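Local coordinates for protein SPT6 (Antonospora locustae, PDB 2XP1) that probably helps the transcription elongation factor Spt6 bind RNA polymerase II through a noncanonical pair of tandem SH2 domains, at residues A[21-24]-A[25-29]; A[64-68]-A[69-73]; A[82-86]-A[87-91]; A[92-95]-A[96-100]. One frame throughout, in Å; residues are numbered along the deposited sequence.

Contact 1. Residues A[21-24]-A[25-29]; sequences NVTE and SENYL
With a chi1 of -61°, S25 holds OG on the backbone-N side of its own residue, turned back along the helix toward the carbonyl of N21. This is the entrance of helix 22-31, and N21 and E24 close it with a capping box, the standard way of satisfying amide groups that have no preceding turn to bind. N21, with chi1 at 61°, brings OD1 to E24 N at 2.7 Å, a nearly linear bond. In return E24 extends its chain beyond CG and places OE1 3.2 Å from N21 N, on the anti side of the carboxylate and somewhat out of its plane.

The main-chain oxygen of the cap is gripped twice. S25 N donates to N21 O over 3.1 Å, the first regular helical bond, while S25 OG gives its hydrogen to the same oxygen from the opposite face of the carbonyl plane. V22 and E26, one turn apart, run side by side, CG1 of V22 lying 3.9 Å from OE2 of E26; that oxygen is hydrogen-bonded to H60 on strand 57-65.

V22 and S25 also touch R39, the arginine of the FLIR sequence on strand 36-40, and a sulfate ion, probably from the crystallisation liquor, lies about 5 Å from the V22 side chain. The arrangement is consistent with a place beside the phosphate pocket of an SH2 domain. The shortest hydrogen bond here is that from the buried S25 OG to N21 O, 2.6 Å.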
loop_
_atom_site.group_PDB
_atom_site.type_symbol
_atom_site.label_atom_id
_atom_site.label_comp_id
_atom_site.label_asym_id
_atom_site.label_seq_id
_atom_site.Cartn_x
_atom_site.Cartn_y
_atom_site.Cartn_z
ATOM N N ASN A 21 -8.975 28.199 -6.262
ATOM C CA ASN A 21 -9.826 27.517 -5.292
ATOM C C ASN A 21 -10.345 26.247 -5.947
ATOM O O ASN A 21 -9.931 25.916 -7.064
ATOM C CB ASN A 21 -10.994 28.449 -4.865
ATOM C CG ASN A 21 -11.889 28.839 -6.027
ATOM O OD1 ASN A 21 -11.983 28.118 -7.031
ATOM N ND2 ASN A 21 -12.561 29.985 -5.899
ATOM N N VAL A 22 -11.265 25.544 -5.287
ATOM C CA VAL A 22 -11.902 24.356 -5.886
ATOM C C VAL A 22 -12.518 24.639 -7.286
ATOM O O VAL A 22 -12.080 24.037 -8.271
ATOM C CB VAL A 22 -12.957 23.681 -4.937
ATOM C CG1 VAL A 22 -13.769 22.605 -5.695
ATOM C CG2 VAL A 22 -12.285 23.078 -3.688
ATOM N N THR A 23 -13.485 25.561 -7.386
ATOM C CA THR A 23 -14.177 25.797 -8.674
ATOM C C THR A 23 -13.230 26.185 -9.806
ATOM O O THR A 23 -13.302 25.614 -10.899
ATOM C CB THR A 23 -15.389 26.793 -8.569
ATOM O OG1 THR A 23 -16.536 26.072 -8.126
ATOM C CG2 THR A 23 -15.749 27.400 -9.923
ATOM N N GLU A 24 -12.319 27.107 -9.526
ATOM C CA GLU A 24 -11.354 27.558 -10.522
ATOM C C GLU A 24 -10.459 26.419 -11.023
ATOM O O GLU A 24 -10.166 26.352 -12.233
ATOM C CB GLU A 24 -10.518 28.733 -9.992
ATOM C CG GLU A 24 -11.329 30.020 -9.865
ATOM C CD GLU A 24 -10.777 31.004 -8.813
ATOM O OE1 GLU A 24 -9.823 30.656 -8.078
ATOM O OE2 GLU A 24 -11.333 32.129 -8.712
ATOM N N SER A 25 -10.071 25.514 -10.116
ATOM C CA SER A 25 -9.234 24.344 -10.468
ATOM C C SER A 25 -9.947 23.419 -11.417
ATOM O O SER A 25 -9.396 23.007 -12.427
ATOM C CB SER A 25 -8.910 23.546 -9.227
ATOM O OG SER A 25 -8.202 24.396 -8.363
ATOM N N GLU A 26 -11.184 23.098 -11.065
ATOM C CA GLU A 26 -11.974 22.181 -11.832
ATOM C C GLU A 26 -12.314 22.859 -13.143
ATOM O O GLU A 26 -12.152 22.268 -14.197
ATOM C CB GLU A 26 -13.211 21.776 -11.053
ATOM C CG GLU A 26 -12.862 21.099 -9.736
ATOM C CD GLU A 26 -14.037 20.372 -9.113
ATOM O OE1 GLU A 26 -15.185 20.639 -9.545
ATOM O OE2 GLU A 26 -13.814 19.540 -8.182
ATOM N N ASN A 27 -12.715 24.120 -13.084
ATOM C CA ASN A 27 -12.909 24.907 -14.317
ATOM C C ASN A 27 -11.720 24.849 -15.237
ATOM O O ASN A 27 -11.853 24.510 -16.420
ATOM C CB ASN A 27 -13.216 26.363 -14.024
ATOM C CG ASN A 27 -14.624 26.704 -14.343
ATOM O OD1 ASN A 27 -15.421 25.817 -14.644
ATOM N ND2 ASN A 27 -14.955 27.985 -14.306
ATOM N N TYR A 28 -10.559 25.190 -14.681
ATOM C CA TYR A 28 -9.352 25.238 -15.453
ATOM C C TYR A 28 -9.056 23.866 -16.015
ATOM O O TYR A 28 -8.667 23.752 -17.174
ATOM C CB TYR A 28 -8.201 25.714 -14.595
ATOM C CG TYR A 28 -6.863 25.581 -15.271
ATOM C CD1 TYR A 28 -6.385 26.577 -16.153
ATOM C CD2 TYR A 28 -6.069 24.466 -15.038
ATOM C CE1 TYR A 28 -5.136 26.447 -16.772
ATOM C CE2 TYR A 28 -4.830 24.321 -15.645
ATOM C CZ TYR A 28 -4.363 25.318 -16.503
ATOM O OH TYR A 28 -3.137 25.140 -17.083
ATOM N N LEU A 29 -9.242 22.829 -15.207
ATOM C CA LEU A 29 -9.005 21.483 -15.681
ATOM C C LEU A 29 -10.062 21.038 -16.704
ATOM O O LEU A 29 -9.757 20.237 -17.589
ATOM C CB LEU A 29 -8.901 20.482 -14.514
ATOM C CG LEU A 29 -7.732 20.605 -13.512
ATOM C CD1 LEU A 29 -7.798 19.595 -12.375
ATOM C CD2 LEU A 29 -6.371 20.476 -14.186
#

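Contact 2. Residues A[64-68]-A[69-73]; sequences EEHSE and HYTCS
The ring of Y70 lies alongside the aliphatic part of E65, CE2 resting 3.6 Å from both CB and CG of the glutamate, and the two side chains point the same way from a non-hydrogen-bonded pair of a β hairpin. E65 has CG opposite its backbone N (chi1 179°), a setting that carries the extended chain along the ring until the carboxylate stands almost upright to it, the planes 80° apart. OE2 then comes 2.9 Å from Y70 OH, probably as a hydrogen bond, although the hydroxyl proton has another acceptor within reach. A phenylalanine here would keep the ring against the glutamate but would probably leave E65 OE2 without its hydroxyl mate and the carboxylate somewhat less firmly held.

The backbone supplies the frame. E64 and T71 form the hydrogen-bonded pair, E64 N to T71 O at 2.8 Å and T71 N to E64 O at 3.0 Å, and H66 N reaches H69 O to close the turn through S67 and E68. On the face bearing E64 and T71, the threonine OG1 touches E64 CB at 3.3 Å, while the H66 and T71 side chains cross at about a right angle, CE1 of H66 being 3.5 Å from T71 OG1.

Such a hairpin shows how one short ribbon can serve two surfaces. H66 and H69 stack on H69 and H66 of the second subunit, an exchange that joins the two copies in this assembly. Inward, Y70 packs on I63 of strand 57-65 and on I80 of helix 80-100, while E65 OE1 accepts from R10 N and Y70 pairs through its backbone with F77 of strand 75-77.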
loop_
_atom_site.group_PDB
_atom_site.type_symbol
_atom_site.label_atom_id
_atom_site.label_comp_id
_atom_site.label_asym_id
_atom_site.label_seq_id
_atom_site.Cartn_x
_atom_site.Cartn_y
_atom_site.Cartn_z
ATOM N N GLU A 64 0.526 17.987 2.593
ATOM C CA GLU A 64 1.036 18.781 3.698
ATOM C C GLU A 64 2.505 19.138 3.542
ATOM O O GLU A 64 3.316 18.319 3.098
ATOM C CB GLU A 64 0.785 18.088 5.038
ATOM C CG GLU A 64 -0.695 17.978 5.355
ATOM C CD GLU A 64 -0.954 17.974 6.845
ATOM O OE1 GLU A 64 -0.543 18.966 7.484
ATOM O OE2 GLU A 64 -1.553 16.987 7.377
ATOM N N GLU A 65 2.831 20.386 3.879
ATOM C CA GLU A 65 4.208 20.852 3.861
ATOM C C GLU A 65 4.715 20.928 5.269
ATOM O O GLU A 65 4.132 21.621 6.107
ATOM C CB GLU A 65 4.319 22.228 3.226
ATOM C CG GLU A 65 5.738 22.762 3.205
ATOM C CD GLU A 65 5.864 24.049 2.406
ATOM O OE1 GLU A 65 5.988 25.132 3.035
ATOM O OE2 GLU A 65 5.808 23.972 1.142
ATOM N N HIS A 66 5.810 20.213 5.508
ATOM C CA HIS A 66 6.501 20.209 6.777
ATOM C C HIS A 66 7.862 20.782 6.494
ATOM O O HIS A 66 8.120 21.187 5.365
ATOM C CB HIS A 66 6.582 18.782 7.352
ATOM C CG HIS A 66 5.241 18.148 7.553
ATOM N ND1 HIS A 66 4.952 16.865 7.146
ATOM C CD2 HIS A 66 4.092 18.644 8.074
ATOM C CE1 HIS A 66 3.691 16.588 7.433
ATOM N NE2 HIS A 66 3.146 17.653 7.991
ATOM N N SER A 67 8.735 20.809 7.496
ATOM C CA SER A 67 9.991 21.545 7.373
ATOM C C SER A 67 10.900 21.196 6.181
ATOM O O SER A 67 11.508 22.110 5.586
ATOM C CB SER A 67 10.790 21.508 8.671
ATOM O OG SER A 67 11.892 22.381 8.539
ATOM N N GLU A 68 11.031 19.913 5.842
ATOM C CA GLU A 68 11.731 19.562 4.603
ATOM C C GLU A 68 10.882 18.703 3.681
ATOM O O GLU A 68 10.827 18.941 2.458
ATOM C CB GLU A 68 13.054 18.870 4.883
ATOM C CG GLU A 68 14.234 19.808 5.031
ATOM C CD GLU A 68 15.466 19.076 5.533
ATOM O OE1 GLU A 68 15.406 17.817 5.603
ATOM O OE2 GLU A 68 16.484 19.752 5.846
ATOM N N HIS A 69 10.192 17.733 4.271
ATOM C CA HIS A 69 9.335 16.836 3.506
ATOM C C HIS A 69 7.883 17.297 3.350
ATOM O O HIS A 69 7.424 18.222 3.996
ATOM C CB HIS A 69 9.394 15.442 4.113
ATOM C CG HIS A 69 10.792 14.903 4.228
ATOM N ND1 HIS A 69 11.678 15.321 5.201
ATOM C CD2 HIS A 69 11.451 13.960 3.505
ATOM C CE1 HIS A 69 12.819 14.662 5.072
ATOM N NE2 HIS A 69 12.706 13.827 4.052
ATOM N N TYR A 70 7.183 16.637 2.442
ATOM C CA TYR A 70 5.754 16.764 2.288
ATOM C C TYR A 70 5.130 15.413 2.684
ATOM O O TYR A 70 5.825 14.398 2.719
ATOM C CB TYR A 70 5.419 17.148 0.822
ATOM C CG TYR A 70 5.948 18.531 0.416
ATOM C CD1 TYR A 70 7.293 18.723 0.074
ATOM C CD2 TYR A 70 5.118 19.639 0.425
ATOM C CE1 TYR A 70 7.780 19.986 -0.262
ATOM C CE2 TYR A 70 5.597 20.901 0.097
ATOM C CZ TYR A 70 6.918 21.061 -0.256
ATOM O OH TYR A 70 7.382 22.316 -0.564
ATOM N N THR A 71 3.830 15.413 2.994
ATOM C CA THR A 71 3.068 14.178 3.098
ATOM C C THR A 71 1.836 14.268 2.248
ATOM O O THR A 71 1.231 15.334 2.123
ATOM C CB THR A 71 2.616 13.856 4.523
ATOM O OG1 THR A 71 1.842 14.954 5.018
ATOM C CG2 THR A 71 3.793 13.618 5.385
ATOM N N CYS A 72 1.482 13.136 1.651
ATOM C CA CYS A 72 0.272 13.018 0.832
ATOM C C CYS A 72 -0.221 11.585 0.957
ATOM O O CYS A 72 0.571 10.638 0.840
ATOM C CB CYS A 72 0.558 13.308 -0.639
ATOM S SG CYS A 72 -0.979 13.449 -1.620
ATOM N N SER A 73 -1.521 11.421 1.197
ATOM C CA SER A 73 -2.127 10.091 1.491
ATOM C C SER A 73 -1.304 9.159 2.391
ATOM O O SER A 73 -1.031 7.995 2.049
ATOM C CB SER A 73 -2.550 9.438 0.204
ATOM O OG SER A 73 -3.424 10.368 -0.467
#

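Contact 3. Residues A[82-86]-A[87-91]; sequences EVISV and YVRPI
I84 O accepts from R89 N, five residues on, at 2.8 Å and with an N-H...O angle of 167°, a departure from the α-helical pattern among the backbone bonds. V83 O appears to do likewise for V88 N at 3.0 Å, although the position of this oxygen is less certain. The turn is therefore widened to the π type.

The proline adds a second disturbance. P90 has no N-H to give to the turn before it, and its ring occupies that place: CD lies 3.3 Å from S85 O, and CG is 3.6 Å from V86 O. The axes of the two short segments diverge by 29°. With an alanine here the ring carbons CG and CD would be gone, so the packing against the S85 and V86 carbonyls would probably be lost and the kink less firmly fixed.

Apolar contacts line the inner side. CG2 of V88 meets CG1 of V83 and CG1 of I84, each at 4.3 Å, and L49 of strand 46-52 continues this packing beyond V88.

On the outer side the interaction is between a flat cation and aliphatic groups. R89 bends at chi3 (-103°), folding its guanidinium back over the preceding turn, with one face above S85 CA. NH1 approaches I84 CG2 at 3.4 Å and NH2 approaches S85 CB at 3.6 Å; the serine OG itself is bonded to D81 O.

Together these features make a π bulge followed by a proline kink, set in the long helix 80-100 that packs on the first sheet of this SH2 protein.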
loop_
_atom_site.group_PDB
_atom_site.type_symbol
_atom_site.label_atom_id
_atom_site.label_comp_id
_atom_site.label_asym_id
_atom_site.label_seq_id
_atom_site.Cartn_x
_atom_site.Cartn_y
_atom_site.Cartn_z
ATOM N N GLU A 82 8.687 14.641 -6.201
ATOM C CA GLU A 82 8.527 13.248 -5.764
ATOM C C GLU A 82 7.051 12.869 -5.592
ATOM O O GLU A 82 6.686 11.775 -5.965
ATOM C CB GLU A 82 9.369 12.883 -4.520
ATOM C CG GLU A 82 9.485 11.341 -4.279
ATOM C CD GLU A 82 10.270 10.931 -3.023
ATOM O OE1 GLU A 82 10.244 11.642 -2.012
ATOM O OE2 GLU A 82 10.930 9.876 -3.031
ATOM N N VAL A 83 6.191 13.747 -5.068
ATOM C CA VAL A 83 4.720 13.456 -5.037
ATOM C C VAL A 83 4.253 13.115 -6.452
ATOM O O VAL A 83 3.561 12.110 -6.683
ATOM C CB VAL A 83 3.877 14.649 -4.482
ATOM C CG1 VAL A 83 2.398 14.419 -4.634
ATOM C CG2 VAL A 83 4.198 14.907 -3.059
ATOM N N ILE A 84 4.660 13.930 -7.422
ATOM C CA ILE A 84 4.237 13.709 -8.803
ATOM C C ILE A 84 4.724 12.403 -9.451
ATOM O O ILE A 84 3.916 11.668 -10.058
ATOM C CB ILE A 84 4.541 14.940 -9.639
ATOM C CG1 ILE A 84 3.586 16.042 -9.184
ATOM C CG2 ILE A 84 4.285 14.660 -11.134
ATOM C CD1 ILE A 84 4.245 17.267 -8.993
ATOM N N SER A 85 6.018 12.097 -9.329
ATOM C CA SER A 85 6.534 10.867 -9.955
ATOM C C SER A 85 6.103 9.650 -9.185
ATOM O O SER A 85 5.588 8.700 -9.763
ATOM C CB SER A 85 8.066 10.880 -10.162
ATOM O OG SER A 85 8.771 11.319 -9.020
ATOM N N VAL A 86 6.253 9.699 -7.869
ATOM C CA VAL A 86 5.986 8.525 -7.063
ATOM C C VAL A 86 4.510 8.288 -6.942
ATOM O O VAL A 86 4.088 7.157 -6.860
ATOM C CB VAL A 86 6.685 8.584 -5.666
ATOM C CG1 VAL A 86 6.118 7.546 -4.721
ATOM C CG2 VAL A 86 8.158 8.359 -5.815
ATOM N N TYR A 87 3.715 9.351 -6.982
ATOM C CA TYR A 87 2.311 9.234 -6.618
ATOM C C TYR A 87 1.337 9.540 -7.739
ATOM O O TYR A 87 0.484 8.704 -8.059
ATOM C CB TYR A 87 2.037 10.047 -5.349
ATOM C CG TYR A 87 0.669 9.858 -4.796
ATOM C CD1 TYR A 87 0.313 8.664 -4.157
ATOM C CD2 TYR A 87 -0.275 10.861 -4.905
ATOM C CE1 TYR A 87 -0.960 8.481 -3.633
ATOM C CE2 TYR A 87 -1.558 10.695 -4.395
ATOM C CZ TYR A 87 -1.894 9.495 -3.748
ATOM O OH TYR A 87 -3.185 9.317 -3.240
ATOM N N VAL A 88 1.482 10.706 -8.369
ATOM C CA VAL A 88 0.562 11.146 -9.446
ATOM C C VAL A 88 0.698 10.414 -10.821
ATOM O O VAL A 88 -0.297 9.958 -11.383
ATOM C CB VAL A 88 0.621 12.698 -9.630
ATOM C CG1 VAL A 88 -0.337 13.158 -10.676
ATOM C CG2 VAL A 88 0.337 13.427 -8.299
ATOM N N ARG A 89 1.909 10.313 -11.380
ATOM C CA ARG A 89 2.071 9.662 -12.697
ATOM C C ARG A 89 1.464 8.247 -12.761
ATOM O O ARG A 89 0.728 7.941 -13.715
ATOM C CB ARG A 89 3.524 9.694 -13.223
ATOM C CG ARG A 89 3.960 11.101 -13.641
ATOM C CD ARG A 89 5.145 11.111 -14.625
ATOM N NE ARG A 89 6.438 11.448 -14.001
ATOM C CZ ARG A 89 6.858 12.685 -13.679
ATOM N NH1 ARG A 89 6.094 13.763 -13.896
ATOM N NH2 ARG A 89 8.058 12.845 -13.125
ATOM N N PRO A 90 1.729 7.398 -11.740
ATOM C CA PRO A 90 1.160 6.038 -11.787
ATOM C C PRO A 90 -0.355 6.034 -11.673
ATOM O O PRO A 90 -0.988 5.178 -12.272
ATOM C CB PRO A 90 1.796 5.329 -10.581
ATOM C CG PRO A 90 2.937 6.226 -10.140
ATOM C CD PRO A 90 2.545 7.604 -10.531
ATOM N N ILE A 91 -0.926 6.977 -10.924
ATOM C CA ILE A 91 -2.385 7.213 -10.993
ATOM C C ILE A 91 -2.793 7.491 -12.426
ATOM O O ILE A 91 -3.714 6.865 -12.936
ATOM C CB ILE A 91 -2.898 8.298 -9.991
ATOM C CG1 ILE A 91 -2.766 7.782 -8.543
ATOM C CG2 ILE A 91 -4.324 8.591 -10.232
ATOM C CD1 ILE A 91 -3.059 8.815 -7.442
#

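Contact 4. Residues A[92-95]-A[96-100]; sequences LRNL and KSIKA
I98 folds CG1 back onto the preceding turn of the helix, where it lies 3.4 Å from N94 O; its chi1 of -78° sets CG1 opposite the carbonyl carbon and directs the chain toward N94. CD1 follows, reaching 4.2 Å from N94 OD1. The asparagine side chain has an unusual first torsion, -146°, and its ND2 donates to S154 O.

K99 makes a similar approach with a different outcome. Its CG passes 3.4 Å from L95 O, after which the chain bends at chi3 and sends NZ to F53 O. S97 turns OG back to R93 O for a weak hydrogen bond of 3.3 Å, and S97 N donates to the same oxygen in a regular helical bond. Regular bonds from I98 N to N94 O (3.0 Å) and from K99 N to L95 O (3.1 Å) complete the ladder.

The buried residues N94, L95 and I98 all touch V153 of strand 146-153, and L95 and I98 also meet F129, whereas R93, K96 and S97 are exposed. This is the pattern of an amphipathic α-helix, here the later turns of helix 80-100 packed against the second sheet of the tandem SH2 unit.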
loop_
_atom_site.group_PDB
_atom_site.type_symbol
_atom_site.label_atom_id
_atom_site.label_comp_id
_atom_site.label_asym_id
_atom_site.label_seq_id
_atom_site.Cartn_x
_atom_site.Cartn_y
_atom_site.Cartn_z
ATOM N N LEU A 92 -2.083 8.390 -13.105
ATOM C CA LEU A 92 -2.438 8.729 -14.490
ATOM C C LEU A 92 -2.291 7.538 -15.417
ATOM O O LEU A 92 -3.104 7.356 -16.330
ATOM C CB LEU A 92 -1.606 9.899 -15.002
ATOM C CG LEU A 92 -1.676 11.156 -14.136
ATOM C CD1 LEU A 92 -0.768 12.266 -14.678
ATOM C CD2 LEU A 92 -3.113 11.648 -14.012
ATOM N N ARG A 93 -1.251 6.736 -15.196
ATOM C CA ARG A 93 -1.024 5.532 -15.987
ATOM C C ARG A 93 -2.202 4.575 -15.788
ATOM O O ARG A 93 -2.768 4.055 -16.735
ATOM C CB ARG A 93 0.338 4.877 -15.641
ATOM C CG ARG A 93 1.568 5.530 -16.356
ATOM C CD ARG A 93 2.912 5.077 -15.773
ATOM N NE ARG A 93 4.017 5.896 -16.267
ATOM C CZ ARG A 93 4.858 5.527 -17.233
ATOM N NH1 ARG A 93 4.734 4.340 -17.823
ATOM N NH2 ARG A 93 5.835 6.346 -17.613
ATOM N N ASN A 94 -2.585 4.400 -14.534
ATOM C CA ASN A 94 -3.800 3.689 -14.194
ATOM C C ASN A 94 -5.082 4.223 -14.876
ATOM O O ASN A 94 -5.803 3.460 -15.513
ATOM C CB ASN A 94 -3.964 3.690 -12.686
ATOM C CG ASN A 94 -4.584 2.454 -12.197
ATOM O OD1 ASN A 94 -4.756 1.503 -12.952
ATOM N ND2 ASN A 94 -4.945 2.437 -10.925
ATOM N N LEU A 95 -5.365 5.524 -14.727
ATOM C CA LEU A 95 -6.531 6.133 -15.366
ATOM C C LEU A 95 -6.526 5.878 -16.863
ATOM O O LEU A 95 -7.587 5.591 -17.442
ATOM C CB LEU A 95 -6.547 7.640 -15.139
ATOM C CG LEU A 95 -6.855 8.133 -13.734
ATOM C CD1 LEU A 95 -6.725 9.644 -13.672
ATOM C CD2 LEU A 95 -8.259 7.719 -13.353
ATOM N N LYS A 96 -5.350 5.997 -17.504
ATOM C CA LYS A 96 -5.278 5.763 -18.960
ATOM C C LYS A 96 -5.780 4.364 -19.353
ATOM O O LYS A 96 -6.580 4.232 -20.283
ATOM C CB LYS A 96 -3.876 6.065 -19.568
ATOM C CG LYS A 96 -3.670 5.544 -21.028
ATOM C CD LYS A 96 -2.325 5.965 -21.664
ATOM C CE LYS A 96 -2.006 5.097 -22.887
ATOM N NZ LYS A 96 -2.253 5.768 -24.210
ATOM N N SER A 97 -5.316 3.340 -18.626
ATOM C CA SER A 97 -5.680 1.924 -18.903
ATOM C C SER A 97 -7.152 1.726 -18.714
ATOM O O SER A 97 -7.811 1.107 -19.538
ATOM C CB SER A 97 -4.953 0.959 -17.948
ATOM O OG SER A 97 -3.539 1.095 -18.045
ATOM N N ILE A 98 -7.654 2.269 -17.608
ATOM C CA ILE A 98 -9.035 2.119 -17.208
ATOM C C ILE A 98 -9.906 2.560 -18.375
ATOM O O ILE A 98 -10.768 1.799 -18.819
ATOM C CB ILE A 98 -9.334 2.921 -15.907
ATOM C CG1 ILE A 98 -8.814 2.160 -14.681
ATOM C CG2 ILE A 98 -10.800 3.266 -15.772
ATOM C CD1 ILE A 98 -8.689 3.020 -13.382
ATOM N N LYS A 99 -9.660 3.757 -18.899
ATOM C CA LYS A 99 -10.540 4.322 -19.937
ATOM C C LYS A 99 -10.314 3.714 -21.298
ATOM O O LYS A 99 -11.132 3.883 -22.206
ATOM C CB LYS A 99 -10.405 5.837 -20.010
ATOM C CG LYS A 99 -10.595 6.505 -18.664
ATOM C CD LYS A 99 -10.950 7.938 -18.878
ATOM C CE LYS A 99 -10.179 8.835 -17.935
ATOM N NZ LYS A 99 -10.418 10.232 -18.419
ATOM N N ALA A 100 -9.201 3.009 -21.440
ATOM C CA ALA A 100 -8.943 2.237 -22.657
ATOM C C ALA A 100 -9.765 0.949 -22.667
ATOM O O ALA A 100 -10.114 0.429 -23.734
ATOM C CB ALA A 100 -7.448 1.924 -22.816
#

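Overall arrangement
Contacts 3 and 4 are successive lengths of one helix, 80-100: the first is bulged, kinked and set against the strands of the first sheet, the second is regular and meets the second sheet, so the helix spans both halves of the tandem. Contact 2 joins this helix through Y87, whose OH lies 3.0 Å from S73 OG in a probable hydrogen bond. Contact 1 stands apart at the surface, its centre about 21 Å from that of contact 3, and relies on polar capping. Contacts 2, 3 and 4 are partly buried; contact 2 combines strand pairing with histidines turned to another subunit, whereas 3 and 4 bury chiefly aliphatic groups.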